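Local coordinates for protein cytochrome P450 (PDB 6G5O) that belongs to the cytochrome P450 family of haem-thiolate proteins and binds protoporphyrin IX containing iron in a buried pocket, at residues A[259-264]-A[321-326]; A[6-11]-A[298-303]; A[227-232]-A[341-346]. All blocks are in the same frame, centred on the assembly; numbering follows the deposited sequence.

Contact 1 of 3, residues A[259-264]-A[321-326]; sequences EMIRYF and VGFGFS. With HEM (protoporphyrin IX containing Fe), chain C.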
loop_
_atom_site.group_PDB
_atom_site.type_symbol
_atom_site.label_atom_id
_atom_site.label_comp_id
_atom_site.label_asym_id
_atom_site.label_seq_id
_atom_site.Cartn_x
_atom_site.Cartn_y
_atom_site.Cartn_z
ATOM N N GLU A 259 -4.062 -11.867 5.963
ATOM C CA GLU A 259 -2.863 -12.650 6.110
ATOM C C GLU A 259 -1.896 -12.359 4.964
ATOM O O GLU A 259 -0.681 -12.335 5.155
ATOM C CB GLU A 259 -3.198 -14.159 6.192
ATOM C CG GLU A 259 -1.993 -15.091 6.147
ATOM C CD GLU A 259 -1.115 -15.027 7.353
ATOM O OE1 GLU A 259 -1.259 -14.098 8.189
ATOM O OE2 GLU A 259 -0.278 -15.938 7.500
ATOM N N MET A 260 -2.434 -12.168 3.768
ATOM C CA MET A 260 -1.621 -11.742 2.650
ATOM C C MET A 260 -1.006 -10.342 2.860
ATOM O O MET A 260 0.154 -10.144 2.572
ATOM C CB MET A 260 -2.420 -11.848 1.388
ATOM C CG MET A 260 -2.521 -13.314 0.997
ATOM S SD MET A 260 -3.229 -13.519 -0.611
ATOM C CE MET A 260 -3.654 -15.280 -0.515
ATOM N N ILE A 261 -1.746 -9.404 3.410
ATOM C CA ILE A 261 -1.140 -8.120 3.712
ATOM C C ILE A 261 -0.002 -8.250 4.718
ATOM O O ILE A 261 1.007 -7.605 4.588
ATOM C CB ILE A 261 -2.180 -7.088 4.202
ATOM C CG1 ILE A 261 -3.175 -6.762 3.074
ATOM C CG2 ILE A 261 -1.493 -5.826 4.692
ATOM C CD1 ILE A 261 -2.534 -6.353 1.765
ATOM N N ARG A 262 -0.165 -9.063 5.733
ATOM C CA ARG A 262 0.895 -9.300 6.728
ATOM C C ARG A 262 2.199 -9.826 6.097
ATOM O O ARG A 262 3.304 -9.297 6.310
ATOM C CB ARG A 262 0.435 -10.350 7.771
ATOM C CG ARG A 262 1.429 -10.579 8.906
ATOM C CD ARG A 262 1.100 -11.824 9.726
ATOM N NE ARG A 262 1.243 -13.072 8.956
ATOM C CZ ARG A 262 2.399 -13.688 8.767
ATOM N NH1 ARG A 262 3.508 -13.191 9.292
ATOM N NH2 ARG A 262 2.443 -14.778 8.031
ATOM N N TYR A 263 2.033 -10.923 5.378
ATOM C CA TYR A 263 3.128 -11.652 4.851
ATOM C C TYR A 263 3.789 -10.865 3.745
ATOM O O TYR A 263 5.004 -10.739 3.749
ATOM C CB TYR A 263 2.693 -13.012 4.320
ATOM C CG TYR A 263 3.835 -13.810 3.739
ATOM C CD1 TYR A 263 4.698 -14.515 4.553
ATOM C CD2 TYR A 263 4.010 -13.903 2.361
ATOM C CE1 TYR A 263 5.741 -15.270 4.010
ATOM C CE2 TYR A 263 5.032 -14.655 1.799
ATOM C CZ TYR A 263 5.907 -15.326 2.637
ATOM O OH TYR A 263 6.938 -16.055 2.101
ATOM N N PHE A 264 3.021 -10.341 2.793
ATOM C CA PHE A 264 3.634 -9.535 1.716
ATOM C C PHE A 264 4.105 -8.141 2.122
ATOM O O PHE A 264 5.072 -7.639 1.574
ATOM C CB PHE A 264 2.718 -9.420 0.548
ATOM C CG PHE A 264 2.371 -10.737 -0.069
ATOM C CD1 PHE A 264 3.347 -11.666 -0.361
ATOM C CD2 PHE A 264 1.080 -11.017 -0.422
ATOM C CE1 PHE A 264 3.034 -12.876 -0.947
ATOM C CE2 PHE A 264 0.778 -12.234 -1.012
ATOM C CZ PHE A 264 1.739 -13.162 -1.242
ATOM N N VAL A 321 0.706 -5.050 11.093
ATOM C CA VAL A 321 0.843 -3.631 10.882
ATOM C C VAL A 321 1.153 -3.303 9.406
ATOM O O VAL A 321 1.719 -2.260 9.113
ATOM C CB VAL A 321 1.927 -3.058 11.840
ATOM C CG1 VAL A 321 1.418 -3.015 13.251
ATOM C CG2 VAL A 321 3.184 -3.886 11.805
ATOM N N GLY A 322 0.770 -4.199 8.491
ATOM C CA GLY A 322 0.807 -3.950 7.051
ATOM C C GLY A 322 0.143 -2.670 6.563
ATOM O O GLY A 322 0.622 -2.094 5.590
ATOM N N PHE A 323 -0.907 -2.208 7.264
ATOM C CA PHE A 323 -1.625 -0.962 6.982
ATOM C C PHE A 323 -1.295 0.087 8.047
ATOM O O PHE A 323 -2.079 1.003 8.287
ATOM C CB PHE A 323 -3.175 -1.146 6.940
ATOM C CG PHE A 323 -3.679 -1.951 5.760
ATOM C CD1 PHE A 323 -3.429 -1.544 4.464
ATOM C CD2 PHE A 323 -4.420 -3.112 5.942
ATOM C CE1 PHE A 323 -3.884 -2.283 3.390
ATOM C CE2 PHE A 323 -4.897 -3.858 4.857
ATOM C CZ PHE A 323 -4.626 -3.434 3.579
ATOM N N GLY A 324 -0.162 -0.043 8.691
ATOM C CA GLY A 324 0.245 0.943 9.680
ATOM C C GLY A 324 -0.356 0.658 11.038
ATOM O O GLY A 324 -0.889 -0.431 11.276
ATOM N N PHE A 325 -0.256 1.632 11.914
ATOM C CA PHE A 325 -0.749 1.510 13.278
ATOM C C PHE A 325 -1.007 2.901 13.829
ATOM O O PHE A 325 -0.253 3.826 13.553
ATOM C CB PHE A 325 0.256 0.766 14.198
ATOM C CG PHE A 325 -0.293 0.435 15.572
ATOM C CD1 PHE A 325 -1.316 -0.499 15.732
ATOM C CD2 PHE A 325 0.186 1.106 16.716
ATOM C CE1 PHE A 325 -1.858 -0.776 16.988
ATOM C CE2 PHE A 325 -0.355 0.834 17.978
ATOM C CZ PHE A 325 -1.373 -0.110 18.114
ATOM N N SER A 326 -2.086 3.020 14.588
ATOM C CA SER A 326 -2.496 4.240 15.275
ATOM C C SER A 326 -2.795 5.339 14.253
ATOM O O SER A 326 -3.405 5.065 13.188
ATOM C CB SER A 326 -1.426 4.636 16.318
ATOM O OG SER A 326 -1.816 5.775 17.084
HETATM C CHA HEM C . -1.017 5.181 4.923
HETATM C CHB HEM C . 0.065 0.694 3.500
HETATM C CHC HEM C . -3.039 1.071 -0.163
HETATM C CHD HEM C . -3.647 5.705 0.873
HETATM C C1A HEM C . -0.477 3.916 4.859
HETATM C C2A HEM C . 0.461 3.381 5.790
HETATM C C3A HEM C . 0.735 2.150 5.388
HETATM C C4A HEM C . 0.012 1.875 4.205
HETATM C CMA HEM C . 1.664 1.227 6.106
HETATM C CAA HEM C . 1.031 4.020 7.056
HETATM C CBA HEM C . 2.080 5.055 6.682
HETATM C CGA HEM C . 2.595 5.782 7.904
HETATM O O1A HEM C . 3.107 6.888 7.764
HETATM O O2A HEM C . 2.510 5.320 9.057
HETATM C C1B HEM C . -0.690 0.412 2.380
HETATM C C2B HEM C . -0.731 -0.880 1.818
HETATM C C3B HEM C . -1.597 -0.796 0.751
HETATM C C4B HEM C . -2.081 0.621 0.739
HETATM C CMB HEM C . 0.063 -2.070 2.263
HETATM C CAB HEM C . -2.103 -1.778 -0.203
HETATM C CBB HEM C . -1.946 -3.085 -0.120
HETATM C C1C HEM C . -3.493 2.363 -0.214
HETATM C C2C HEM C . -4.293 2.895 -1.224
HETATM C C3C HEM C . -4.426 4.236 -0.966
HETATM C C4C HEM C . -3.712 4.487 0.234
HETATM C CMC HEM C . -4.906 2.153 -2.369
HETATM C CAC HEM C . -5.205 5.234 -1.712
HETATM C CBC HEM C . -5.920 5.048 -2.817
HETATM C C1D HEM C . -3.010 5.897 2.110
HETATM C C2D HEM C . -3.071 7.186 2.822
HETATM C C3D HEM C . -2.367 7.052 3.958
HETATM C C4D HEM C . -1.826 5.689 3.907
HETATM C CMD HEM C . -3.843 8.374 2.360
HETATM C CAD HEM C . -2.149 8.114 5.022
HETATM C CBD HEM C . -3.073 8.022 6.248
HETATM C CGD HEM C . -2.808 9.190 7.218
HETATM O O1D HEM C . -1.753 9.908 7.107
HETATM O O2D HEM C . -3.620 9.490 8.159
HETATM N NA HEM C . -0.708 2.987 3.857
HETATM N NB HEM C . -1.480 1.259 1.717
HETATM N NC HEM C . -3.116 3.328 0.651
HETATM N ND HEM C . -2.266 5.055 2.809
HETATM FE FE HEM C . -1.889 3.246 2.313
HETATM O O HOH W 1 -0.005 3.683 1.164
#
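The ring of F323 carries the methyl CG2 of I261 over one face. This is a CH-pi contact: I261 CG2 stands 4.1 Å from the F323 ring centroid, 17° off the ring normal but offset toward the rim. The ring's CD1-CE1 side is approached obliquely by the haem, with F323 CE1 3.8 Å from haem C2B. The second flat group, the R262 guanidinium, takes the E259 carboxylate at its edge.

The two side chains that join the segments cross at about a right angle. I261 CG1 comes 3.7 Å from F323 CZ, while CD1 reaches past the ring to lie 3.8 Å from haem CBB. Because the chi1 rotation sets CG2 opposite the backbone N, the isoleucine brings that methyl both onto the ring and to within 3.8 Å of G322 CA.

E259 and R262 form the ExxR pair of P450 helix K. R262 grips side-on, NE to E259 OE1 at 2.8 Å and NH2 to OE2 at 3.0 Å; both acceptors are met from above the carboxylate plane, whereas they lie near the guanidinium plane. R315 forms a further salt bridge with E259, as in the P450 Glu-Arg-Arg triad.

Segment 321-326 belongs to the haem-binding loop and opens with a type I turn from V321 to G324. Backbone hydrogen bonds join F323 to C330, probably the thiolate ligand by family sequence. Helix 333-350 adds L340 against I261 and A333 and R337 against F323. Helix 253-264 thus turns I261 to the haem loop and helix 333-350, and M260 to helix 223-238.

Contact 2 of 3, residues A[6-11]-A[298-303]; sequences LPDPFE and ANRDAA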
loop_
_atom_site.group_PDB
_atom_site.type_symbol
_atom_site.label_atom_id
_atom_site.label_comp_id
_atom_site.label_asym_id
_atom_site.label_seq_id
_atom_site.Cartn_x
_atom_site.Cartn_y
_atom_site.Cartn_z
ATOM N N LEU A 6 8.523 -14.654 -0.119
ATOM C CA LEU A 6 9.238 -13.430 0.262
ATOM C C LEU A 6 9.995 -13.700 1.550
ATOM O O LEU A 6 9.400 -13.721 2.630
ATOM C CB LEU A 6 8.295 -12.234 0.462
ATOM C CG LEU A 6 7.880 -11.469 -0.806
ATOM C CD1 LEU A 6 7.117 -12.397 -1.722
ATOM C CD2 LEU A 6 7.061 -10.219 -0.484
ATOM N N PRO A 7 11.311 -13.937 1.445
ATOM C CA PRO A 7 12.131 -14.173 2.615
ATOM C C PRO A 7 12.146 -12.964 3.516
ATOM O O PRO A 7 11.866 -11.860 3.068
ATOM C CB PRO A 7 13.542 -14.385 2.035
ATOM C CG PRO A 7 13.338 -14.749 0.614
ATOM C CD PRO A 7 12.095 -14.014 0.203
ATOM N N ASP A 8 12.501 -13.196 4.771
ATOM C CA ASP A 8 12.609 -12.172 5.778
ATOM C C ASP A 8 14.093 -11.840 5.961
ATOM O O ASP A 8 14.775 -12.488 6.748
ATOM C CB ASP A 8 11.984 -12.693 7.092
ATOM C CG ASP A 8 12.115 -11.714 8.266
ATOM O OD1 ASP A 8 12.249 -10.511 8.042
ATOM O OD2 ASP A 8 12.062 -12.160 9.432
ATOM N N PRO A 9 14.590 -10.793 5.273
ATOM C CA PRO A 9 16.010 -10.431 5.448
ATOM C C PRO A 9 16.349 -9.811 6.794
ATOM O O PRO A 9 17.517 -9.573 7.053
ATOM C CB PRO A 9 16.210 -9.352 4.387
ATOM C CG PRO A 9 14.892 -8.656 4.369
ATOM C CD PRO A 9 13.886 -9.788 4.449
ATOM N N PHE A 10 15.348 -9.495 7.615
ATOM C CA PHE A 10 15.572 -8.730 8.872
ATOM C C PHE A 10 15.763 -9.577 10.125
ATOM O O PHE A 10 15.951 -9.030 11.233
ATOM C CB PHE A 10 14.381 -7.779 9.111
ATOM C CG PHE A 10 14.072 -6.893 7.947
ATOM C CD1 PHE A 10 14.817 -5.739 7.735
ATOM C CD2 PHE A 10 13.058 -7.217 7.056
ATOM C CE1 PHE A 10 14.550 -4.921 6.651
ATOM C CE2 PHE A 10 12.786 -6.403 5.973
ATOM C CZ PHE A 10 13.540 -5.251 5.766
ATOM N N GLU A 11 15.703 -10.899 9.959
ATOM C CA GLU A 11 15.590 -11.843 11.091
ATOM C C GLU A 11 16.709 -11.811 12.122
ATOM O O GLU A 11 16.443 -11.668 13.321
ATOM C CB GLU A 11 15.477 -13.265 10.561
ATOM C CG GLU A 11 15.160 -14.293 11.630
ATOM C CD GLU A 11 14.911 -15.687 11.025
ATOM O OE1 GLU A 11 14.515 -15.802 9.838
ATOM O OE2 GLU A 11 15.109 -16.696 11.725
ATOM N N ALA A 298 8.230 -6.190 11.432
ATOM C CA ALA A 298 7.310 -6.333 12.543
ATOM C C ALA A 298 6.312 -7.465 12.256
ATOM O O ALA A 298 5.941 -8.168 13.157
ATOM C CB ALA A 298 6.592 -5.029 12.828
ATOM N N ASN A 299 5.960 -7.657 10.998
ATOM C CA ASN A 299 4.950 -8.599 10.598
ATOM C C ASN A 299 5.492 -10.034 10.484
ATOM O O ASN A 299 4.727 -10.952 10.156
ATOM C CB ASN A 299 4.302 -8.151 9.281
ATOM C CG ASN A 299 3.225 -7.079 9.470
ATOM O OD1 ASN A 299 2.714 -6.862 10.575
ATOM N ND2 ASN A 299 2.856 -6.422 8.383
ATOM N N ARG A 300 6.805 -10.203 10.704
ATOM C CA ARG A 300 7.424 -11.532 10.829
ATOM C C ARG A 300 7.928 -11.843 12.268
ATOM O O ARG A 300 8.502 -12.884 12.489
ATOM C CB ARG A 300 8.603 -11.679 9.853
ATOM C CG ARG A 300 8.300 -11.405 8.397
ATOM C CD ARG A 300 7.279 -12.380 7.851
ATOM N NE ARG A 300 7.094 -12.170 6.424
ATOM C CZ ARG A 300 7.746 -12.804 5.455
ATOM N NH1 ARG A 300 8.615 -13.744 5.727
ATOM N NH2 ARG A 300 7.513 -12.517 4.200
ATOM N N ASP A 301 7.740 -10.925 13.216
ATOM C CA ASP A 301 8.177 -11.108 14.589
ATOM C C ASP A 301 7.661 -12.427 15.218
ATOM O O ASP A 301 6.444 -12.648 15.332
ATOM C CB ASP A 301 7.710 -9.926 15.429
ATOM C CG ASP A 301 8.486 -9.782 16.730
ATOM O OD1 ASP A 301 8.917 -10.798 17.283
ATOM O OD2 ASP A 301 8.650 -8.641 17.227
ATOM N N ALA A 302 8.579 -13.294 15.646
ATOM C CA ALA A 302 8.200 -14.628 16.100
ATOM C C ALA A 302 7.704 -14.651 17.541
ATOM O O ALA A 302 7.181 -15.666 17.968
ATOM C CB ALA A 302 9.331 -15.608 15.915
ATOM N N ALA A 303 7.828 -13.536 18.268
ATOM C CA ALA A 303 7.170 -13.400 19.568
ATOM C C ALA A 303 5.669 -13.108 19.423
ATOM O O ALA A 303 4.944 -13.156 20.432
ATOM C CB ALA A 303 7.836 -12.300 20.409
#
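A buried arginine, R300, hydrogen-bonds to the backbone of the N-terminal peptide, joining the chain before helix 11-16 to the loop that follows helix 295-298. The evidence lies in the bonds to L6 O. R300 NH2 donates to L6 O at 2.7 Å, with an N-H...O angle of 158°. R300 NH1 adds a weak, more bent bond to the same L6 O at 3.2 Å. The oxygen lies at the guanidinium edge, near its plane. R300 reaches it through a chain bent at chi2 (-62°), and L6 CB also touches R300 NH2, at 3.8 Å.

D8 passes alongside R300 in the opposite direction. Its carboxylate rests on the arginine's aliphatic part, D8 OD2 3.5 Å from R300 CB, and the carboxylate and guanidinium planes are 50° apart. The charged ends are not in contact, since D8 OD2 and R300 NH1 are 5.3 Å apart; the carboxylate's salt bridge is to R14. D8 OD1 accepts from F10 N at 3.3 Å, a bond made from above the carboxylate plane that caps the turn leading into helix 11-16. In the other segment, D301 OD1 accepts from A303 N in an Asx turn.

R300 NH2 also donates to Y263 O, and Y263 OH bonds to L6 N, so the last turn of helix 253-264 holds both partners. Strand 369-384 flanks the N-terminal peptide through K372 against L6 and R371 against P9 and F10.

Contact 3 of 3, residues A[227-232]-A[341-346]; sequences NAVTNS and KILLQT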
loop_
_atom_site.group_PDB
_atom_site.type_symbol
_atom_site.label_atom_id
_atom_site.label_comp_id
_atom_site.label_asym_id
_atom_site.label_seq_id
_atom_site.Cartn_x
_atom_site.Cartn_y
_atom_site.Cartn_z
ATOM N N ASN A 227 1.655 -4.661 -6.268
ATOM C CA ASN A 227 2.413 -5.738 -5.619
ATOM C C ASN A 227 1.538 -6.754 -4.847
ATOM O O ASN A 227 1.751 -7.970 -4.960
ATOM C CB ASN A 227 3.490 -5.169 -4.727
ATOM C CG ASN A 227 4.682 -4.648 -5.528
ATOM O OD1 ASN A 227 4.974 -5.166 -6.640
ATOM N ND2 ASN A 227 5.353 -3.610 -4.996
ATOM N N ALA A 228 0.537 -6.280 -4.099
ATOM C CA ALA A 228 -0.408 -7.185 -3.432
ATOM C C ALA A 228 -1.124 -8.085 -4.425
ATOM O O ALA A 228 -1.324 -9.277 -4.180
ATOM C CB ALA A 228 -1.438 -6.393 -2.615
ATOM N N VAL A 229 -1.589 -7.502 -5.523
ATOM C CA VAL A 229 -2.350 -8.273 -6.508
ATOM C C VAL A 229 -1.457 -9.336 -7.154
ATOM O O VAL A 229 -1.843 -10.503 -7.285
ATOM C CB VAL A 229 -2.989 -7.351 -7.568
ATOM C CG1 VAL A 229 -3.494 -8.119 -8.774
ATOM C CG2 VAL A 229 -4.143 -6.587 -6.949
ATOM N N THR A 230 -0.254 -8.915 -7.522
ATOM C CA THR A 230 0.690 -9.767 -8.240
ATOM C C THR A 230 1.188 -10.893 -7.314
ATOM O O THR A 230 1.161 -12.071 -7.703
ATOM C CB THR A 230 1.856 -8.951 -8.786
ATOM O OG1 THR A 230 1.345 -7.962 -9.687
ATOM C CG2 THR A 230 2.842 -9.846 -9.551
ATOM N N ASN A 231 1.571 -10.532 -6.079
ATOM C CA ASN A 231 2.028 -11.502 -5.099
ATOM C C ASN A 231 0.960 -12.542 -4.740
ATOM O O ASN A 231 1.298 -13.721 -4.505
ATOM C CB ASN A 231 2.590 -10.816 -3.862
ATOM C CG ASN A 231 3.908 -10.082 -4.140
ATOM O OD1 ASN A 231 4.501 -10.274 -5.190
ATOM N ND2 ASN A 231 4.354 -9.214 -3.214
ATOM N N SER A 232 -0.308 -12.130 -4.733
ATOM C CA SER A 232 -1.397 -13.035 -4.435
ATOM C C SER A 232 -1.577 -14.112 -5.504
ATOM O O SER A 232 -1.904 -15.271 -5.200
ATOM C CB SER A 232 -2.694 -12.263 -4.262
ATOM O OG SER A 232 -2.550 -11.370 -3.164
ATOM N N LYS A 341 -10.356 -9.092 -1.708
ATOM C CA LYS A 341 -11.410 -10.087 -1.393
ATOM C C LYS A 341 -12.080 -10.548 -2.697
ATOM O O LYS A 341 -12.272 -11.785 -2.922
ATOM C CB LYS A 341 -12.456 -9.610 -0.369
ATOM N N ILE A 342 -12.423 -9.570 -3.548
ATOM C CA ILE A 342 -13.065 -9.840 -4.835
ATOM C C ILE A 342 -12.154 -10.575 -5.826
ATOM O O ILE A 342 -12.596 -11.517 -6.475
ATOM C CB ILE A 342 -13.630 -8.562 -5.479
ATOM C CG1 ILE A 342 -14.762 -8.009 -4.606
ATOM C CG2 ILE A 342 -14.190 -8.833 -6.893
ATOM C CD1 ILE A 342 -15.172 -6.607 -5.029
ATOM N N LEU A 343 -10.893 -10.161 -5.917
ATOM C CA LEU A 343 -9.935 -10.887 -6.737
ATOM C C LEU A 343 -9.804 -12.354 -6.319
ATOM O O LEU A 343 -9.931 -13.260 -7.163
ATOM C CB LEU A 343 -8.577 -10.229 -6.718
ATOM C CG LEU A 343 -7.512 -10.952 -7.523
ATOM C CD1 LEU A 343 -7.833 -10.998 -9.014
ATOM C CD2 LEU A 343 -6.159 -10.310 -7.275
ATOM N N LEU A 344 -9.563 -12.589 -5.026
ATOM C CA LEU A 344 -9.377 -13.980 -4.562
ATOM C C LEU A 344 -10.584 -14.887 -4.883
ATOM O O LEU A 344 -10.401 -16.026 -5.284
ATOM C CB LEU A 344 -9.046 -14.070 -3.087
ATOM C CG LEU A 344 -7.683 -13.564 -2.568
ATOM C CD1 LEU A 344 -7.601 -13.819 -1.065
ATOM C CD2 LEU A 344 -6.523 -14.212 -3.273
ATOM N N GLN A 345 -11.788 -14.365 -4.690
ATOM C CA GLN A 345 -13.025 -15.084 -4.935
ATOM C C GLN A 345 -13.250 -15.273 -6.440
ATOM O O GLN A 345 -13.626 -16.362 -6.852
ATOM C CB GLN A 345 -14.249 -14.417 -4.243
ATOM C CG GLN A 345 -14.581 -14.930 -2.841
ATOM C CD GLN A 345 -14.481 -16.470 -2.743
ATOM O OE1 GLN A 345 -15.175 -17.168 -3.486
ATOM N NE2 GLN A 345 -13.561 -16.996 -1.874
ATOM N N THR A 346 -12.973 -14.247 -7.254
ATOM C CA THR A 346 -13.117 -14.384 -8.690
ATOM C C THR A 346 -12.165 -15.457 -9.249
ATOM O O THR A 346 -12.587 -16.283 -10.044
ATOM C CB THR A 346 -12.927 -13.043 -9.396
ATOM O OG1 THR A 346 -13.844 -12.105 -8.835
ATOM C CG2 THR A 346 -13.185 -13.154 -10.923
#
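L343 and V229 meet through one methyl each: L343 CD2 lies 3.8 Å from V229 CG1, and the two side chains cross obliquely. Of the residues in this contact, L343 has the largest area buried by the opposite segment. Its CG sits anti to the backbone N (chi1 178°), and CD2 continues the extended chain toward V229 while CD1 branches off at chi2 63°. On the other helix, V229 offers the methyl that is anti to its own backbone N. The CA atoms of V229 and L343 are 8.0 Å apart, a separation bridged by this single methyl pair, and no hydrogen bond crosses the interface.

Both segments are helical. By family topology, helix 223-238 corresponds to the C-terminal part of the long P450 helix I, which runs beside the haem, and helix 333-350 to helix L, which follows the haem-binding loop. Segment 227-232 packs on helix L in the interior, with the side chain of V229 about 8 Å from the haem.

The second point of approach is S232, three residues on from V229. Its CB comes to 4.4 Å from L344 CD2, a looser touch than that of the valine and leucine. The hydroxyl is turned back on its own helix: S232 OG donates to A228 O at 2.6 Å, which satisfies this buried group within the helix and leaves the serine presenting carbon to the leucine. A228 O also accepts from S232 N at 3.1 Å, the two donors arriving from opposite faces of the carbonyl plane. M260 and F264 of helix 253-264 lie against S232, V257 of the same helix touches L344, and F126 of helix 122-139 reaches L343.

Overall arrangement
Along the chain the segments come in the order 6-11, 227-232, 259-264, 298-303, 321-326 and 341-346, so contact 1 is nested within contact 3 while contact 2 crosses both. The centres of contacts 1 and 2 are 12 Å apart, those of 1 and 3 are 15 Å, and those of 2 and 3 are 22 Å. Helix 253-264 is the common element: its R262 donates to N299 of contact 2, while M260 and F264 pack on S232 and N231 of contact 3. Separately, V321 ties the haem-binding loop to N299. The three contacts thus connect the N-terminal peptide, through helix 253-264 and the haem-binding loop, to helices 223-238 and 333-350.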